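Local coordinates for ribose transcriptional regulator (Enterococcus faecium DO, PDB 4RK1), which binds ribose and probably acts as a LacI-family transcriptional regulator, most likely a repressor whose DNA binding answers to this sugar, at residues Ala57-Arg61 with Arg62-Gly66; Ser72-Thr76 with Asp77-Glu81. All blocks are in the same frame, centred on the assembly; numbering follows the deposited sequence.

Overall arrangement
Both contacts are local and lie in series along the chain, neither nesting nor crossing. Contact 1 comes first: Ala57-Gly66 ends helix 55-61 and turns the chain into strand 66-69, which lies between strands 9-14 and 90-93 in the sheet. The strand then runs into the loop where contact 2 begins, and Ser72-Glu81 starts helix 76-84, which leads on toward strand 90-93. One contact therefore terminates a helix and the other initiates one, one before and one after strand 66-69 in the chain. The centres of contact 1 and contact 2 are about 14 Å apart, and the two do not touch; Leu56 of the first helix bridges toward contact 2, packing on Val74, Ala78 and Ile79.

Contact 1: Ala57-Arg61 with Arg62-Gly66; sequences AELTR and RGVDG
Glu58 OE2 is gripped from two subunits: Arg62 NH2 reaches it at 2.8 Å, and Thr9 OG1 of the second subunit bonds it as well. The arginine approaches from above the carboxylate plane, 48° out of it, while the two flat groups are turned 34° against each other. On the other oxygen, Arg61 NH2 bonds Glu58 OE1 at 3.0 Å on its anti side and close to both planes, completing a salt-bridge network that probably favours the ionised carboxylate. Bends at chi2 and chi3 fold the Arg62 chain back, with Arg62 CG 3.1 Å from Glu58 O, and bring one face of the guanidinium over Arg61 O.

The backbone at this helix end forms a Schellman motif. Arg62 N still makes a helical bond to Glu58 O, then Gly63 takes a positive phi of 80° and the chain leaves the helix. Gly63 N donates to Thr60 O at 2.9 Å, from well above the carbonyl plane, and Val64 N reaches back to Leu59 O at 3.2 Å. Val64 CG2 also packs on Leu59 CB at 4.0 Å, giving the turn an apolar side.

Arg62 NE bonds Arg62 O of the second subunit, so the helix end belongs to the dimer interface. Within the chain, Leu59 packs on Phe67 of strand 66-69 and Cys43 of strand 39-44, Val64 on Ile41, and Thr60 on Leu83 of helix 76-84.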
# COMPACT_ATOMS: atom_id res chain seq x y z
N ALA B 57 4.06 4.08 24.99
CA ALA B 57 4.54 3.56 26.26
C ALA B 57 5.32 2.27 26.04
O ALA B 57 6.44 2.11 26.52
CB ALA B 57 3.38 3.33 27.23
N GLU B 58 4.73 1.35 25.29
CA GLU B 58 5.38 0.08 25.01
C GLU B 58 6.68 0.31 24.21
O GLU B 58 7.71 -0.25 24.55
CB GLU B 58 4.43 -0.85 24.26
CG GLU B 58 5.02 -2.19 23.82
CD GLU B 58 5.54 -3.05 24.97
OE1 GLU B 58 5.09 -2.89 26.12
OE2 GLU B 58 6.41 -3.91 24.70
N LEU B 59 6.61 1.10 23.15
CA LEU B 59 7.79 1.32 22.30
C LEU B 59 8.91 2.05 23.04
O LEU B 59 10.08 1.75 22.85
CB LEU B 59 7.39 2.06 21.02
CG LEU B 59 6.54 1.26 20.02
CD1 LEU B 59 6.35 2.05 18.74
CD2 LEU B 59 7.17 -0.09 19.73
N THR B 60 8.53 3.00 23.89
CA THR B 60 9.48 3.69 24.75
C THR B 60 10.18 2.71 25.69
O THR B 60 11.40 2.74 25.80
CB THR B 60 8.79 4.83 25.54
OG1 THR B 60 8.22 5.76 24.61
CG2 THR B 60 9.77 5.57 26.45
N ARG B 61 9.41 1.81 26.31
CA ARG B 61 9.99 0.75 27.16
C ARG B 61 10.93 -0.16 26.38
O ARG B 61 11.92 -0.62 26.92
CB ARG B 61 8.90 -0.10 27.82
CG ARG B 61 8.23 0.56 29.02
CD ARG B 61 7.43 -0.45 29.83
NE ARG B 61 6.30 -0.97 29.07
CZ ARG B 61 5.06 -0.48 29.08
NH1 ARG B 61 4.74 0.57 29.84
NH2 ARG B 61 4.12 -1.04 28.32
N ARG B 62 10.63 -0.38 25.10
CA ARG B 62 11.50 -1.19 24.25
C ARG B 62 12.78 -0.44 23.83
O ARG B 62 13.59 -0.98 23.09
CB ARG B 62 10.75 -1.68 23.00
CG ARG B 62 9.47 -2.48 23.24
CD ARG B 62 9.71 -3.97 23.51
NE ARG B 62 10.51 -4.17 24.71
CZ ARG B 62 10.06 -4.07 25.97
NH1 ARG B 62 10.90 -4.28 26.98
NH2 ARG B 62 8.80 -3.75 26.22
N GLY B 63 12.96 0.81 24.28
CA GLY B 63 14.18 1.56 23.99
C GLY B 63 14.22 2.19 22.60
O GLY B 63 15.30 2.48 22.10
N VAL B 64 13.06 2.39 21.98
CA VAL B 64 13.01 3.08 20.69
C VAL B 64 13.59 4.49 20.88
O VAL B 64 13.21 5.21 21.79
CB VAL B 64 11.59 3.07 20.09
CG1 VAL B 64 11.52 3.93 18.84
CG2 VAL B 64 11.17 1.63 19.78
N ASP B 65 14.51 4.87 20.00
CA ASP B 65 15.39 6.04 20.19
C ASP B 65 14.70 7.36 19.86
O ASP B 65 14.97 8.39 20.48
CB ASP B 65 16.65 5.91 19.33
CG ASP B 65 17.81 6.77 19.83
OD1 ASP B 65 18.05 6.82 21.05
OD2 ASP B 65 18.51 7.38 18.99
N GLY B 66 13.82 7.34 18.87
CA GLY B 66 13.14 8.55 18.41
C GLY B 66 11.93 8.15 17.61
O GLY B 66 11.83 7.00 17.20

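Contact 2: Ser72-Thr76 with Asp77-Glu81; sequences SAVST and DAINE
Val74 lays its CG1 methyl against Ile79, with Val74 CG1 3.6 Å from Ile79 CG1 and a little farther from CD1, the two side chains crossing at about a right angle. With CG1 anti to the backbone N (chi1 171°), this branch of Val74 faces the first turn of helix 76-84. Ile79 CG1 also lies 3.4 Å from Ser75 O, so its chain runs beside the carbonyl that its own backbone N-H engages.

Ser75 occupies the N-cap. A chi1 of 66° puts OG between its backbone N and carbonyl carbon, from where Ser75 OG accepts the hydrogen of Ala78 N at 3.0 Å with an N-H...O angle of 159°. Ala78 CB sits 3.3 Å from the same Ser75 OG, close alongside the capping bond. Two i to i-4 backbone bonds follow: Ile79 N to Ser75 O at 3.0 Å, and Asn80 N to Thr76 O at 2.9 Å.

On another side of the turn, Thr76 and Asn80 run side by side in the same direction, Thr76 CG2 lying 3.9 Å from Asn80 ND2. The hydroxyl of Thr76 is engaged elsewhere, in a hydrogen bond with Glu99.

The helix start thus pairs an N-cap with a hydrophobic staple. Val74 and Ile79, both buried, pack on Leu56 of helix 55-61, while Ser75 OG accepts from an amide of the first turn, where the helix has yet to supply its usual i-4 acceptors.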
# COMPACT_ATOMS: atom_id res chain seq x y z
N SER B 72 -2.86 11.66 14.49
CA SER B 72 -3.45 12.37 15.63
C SER B 72 -3.89 11.44 16.76
O SER B 72 -4.30 11.91 17.81
CB SER B 72 -4.66 13.19 15.18
OG SER B 72 -5.70 12.34 14.70
N ALA B 73 -3.82 10.12 16.55
CA ALA B 73 -4.18 9.15 17.59
C ALA B 73 -3.19 9.11 18.75
O ALA B 73 -3.47 8.49 19.77
CB ALA B 73 -4.33 7.76 16.99
N VAL B 74 -2.03 9.74 18.58
CA VAL B 74 -1.03 9.85 19.64
C VAL B 74 -1.24 11.18 20.35
O VAL B 74 -1.03 12.24 19.77
CB VAL B 74 0.40 9.78 19.05
CG1 VAL B 74 1.45 10.10 20.10
CG2 VAL B 74 0.64 8.40 18.46
N SER B 75 -1.64 11.11 21.62
CA SER B 75 -2.01 12.29 22.39
C SER B 75 -0.80 13.05 22.94
O SER B 75 0.29 12.51 23.08
CB SER B 75 -2.88 11.88 23.58
OG SER B 75 -2.14 11.10 24.49
N THR B 76 -1.04 14.32 23.26
CA THR B 76 -0.07 15.15 23.96
C THR B 76 0.37 14.50 25.28
O THR B 76 1.56 14.45 25.57
CB THR B 76 -0.66 16.55 24.20
OG1 THR B 76 -0.87 17.18 22.93
CG2 THR B 76 0.26 17.42 25.05
N ASP B 77 -0.59 14.00 26.05
CA ASP B 77 -0.29 13.34 27.33
C ASP B 77 0.64 12.14 27.14
O ASP B 77 1.60 11.97 27.88
CB ASP B 77 -1.58 12.87 28.03
CG ASP B 77 -2.41 14.03 28.57
OD1 ASP B 77 -1.87 15.14 28.78
OD2 ASP B 77 -3.62 13.83 28.78
N ALA B 78 0.34 11.30 26.15
CA ALA B 78 1.17 10.13 25.88
C ALA B 78 2.58 10.55 25.46
O ALA B 78 3.56 9.89 25.83
CB ALA B 78 0.54 9.26 24.81
N ILE B 79 2.69 11.65 24.71
CA ILE B 79 4.01 12.15 24.30
C ILE B 79 4.79 12.67 25.51
O ILE B 79 5.97 12.34 25.69
CB ILE B 79 3.87 13.24 23.22
CG1 ILE B 79 3.44 12.58 21.89
CG2 ILE B 79 5.20 13.98 23.02
CD1 ILE B 79 2.99 13.56 20.84
N ASN B 80 4.14 13.47 26.34
CA ASN B 80 4.76 14.00 27.56
C ASN B 80 5.21 12.89 28.49
O ASN B 80 6.35 12.85 28.93
CB ASN B 80 3.80 14.90 28.30
CG ASN B 80 3.56 16.22 27.60
OD1 ASN B 80 4.20 16.52 26.59
ND2 ASN B 80 2.65 17.01 28.12
N GLU B 81 4.30 11.96 28.76
CA GLU B 81 4.55 10.90 29.74
C GLU B 81 5.67 9.97 29.31
O GLU B 81 6.44 9.49 30.14
CB GLU B 81 3.26 10.11 29.99
CG GLU B 81 3.41 8.92 30.95
CD GLU B 81 3.88 9.33 32.33
OE1 GLU B 81 3.51 10.43 32.79
OE2 GLU B 81 4.62 8.55 32.96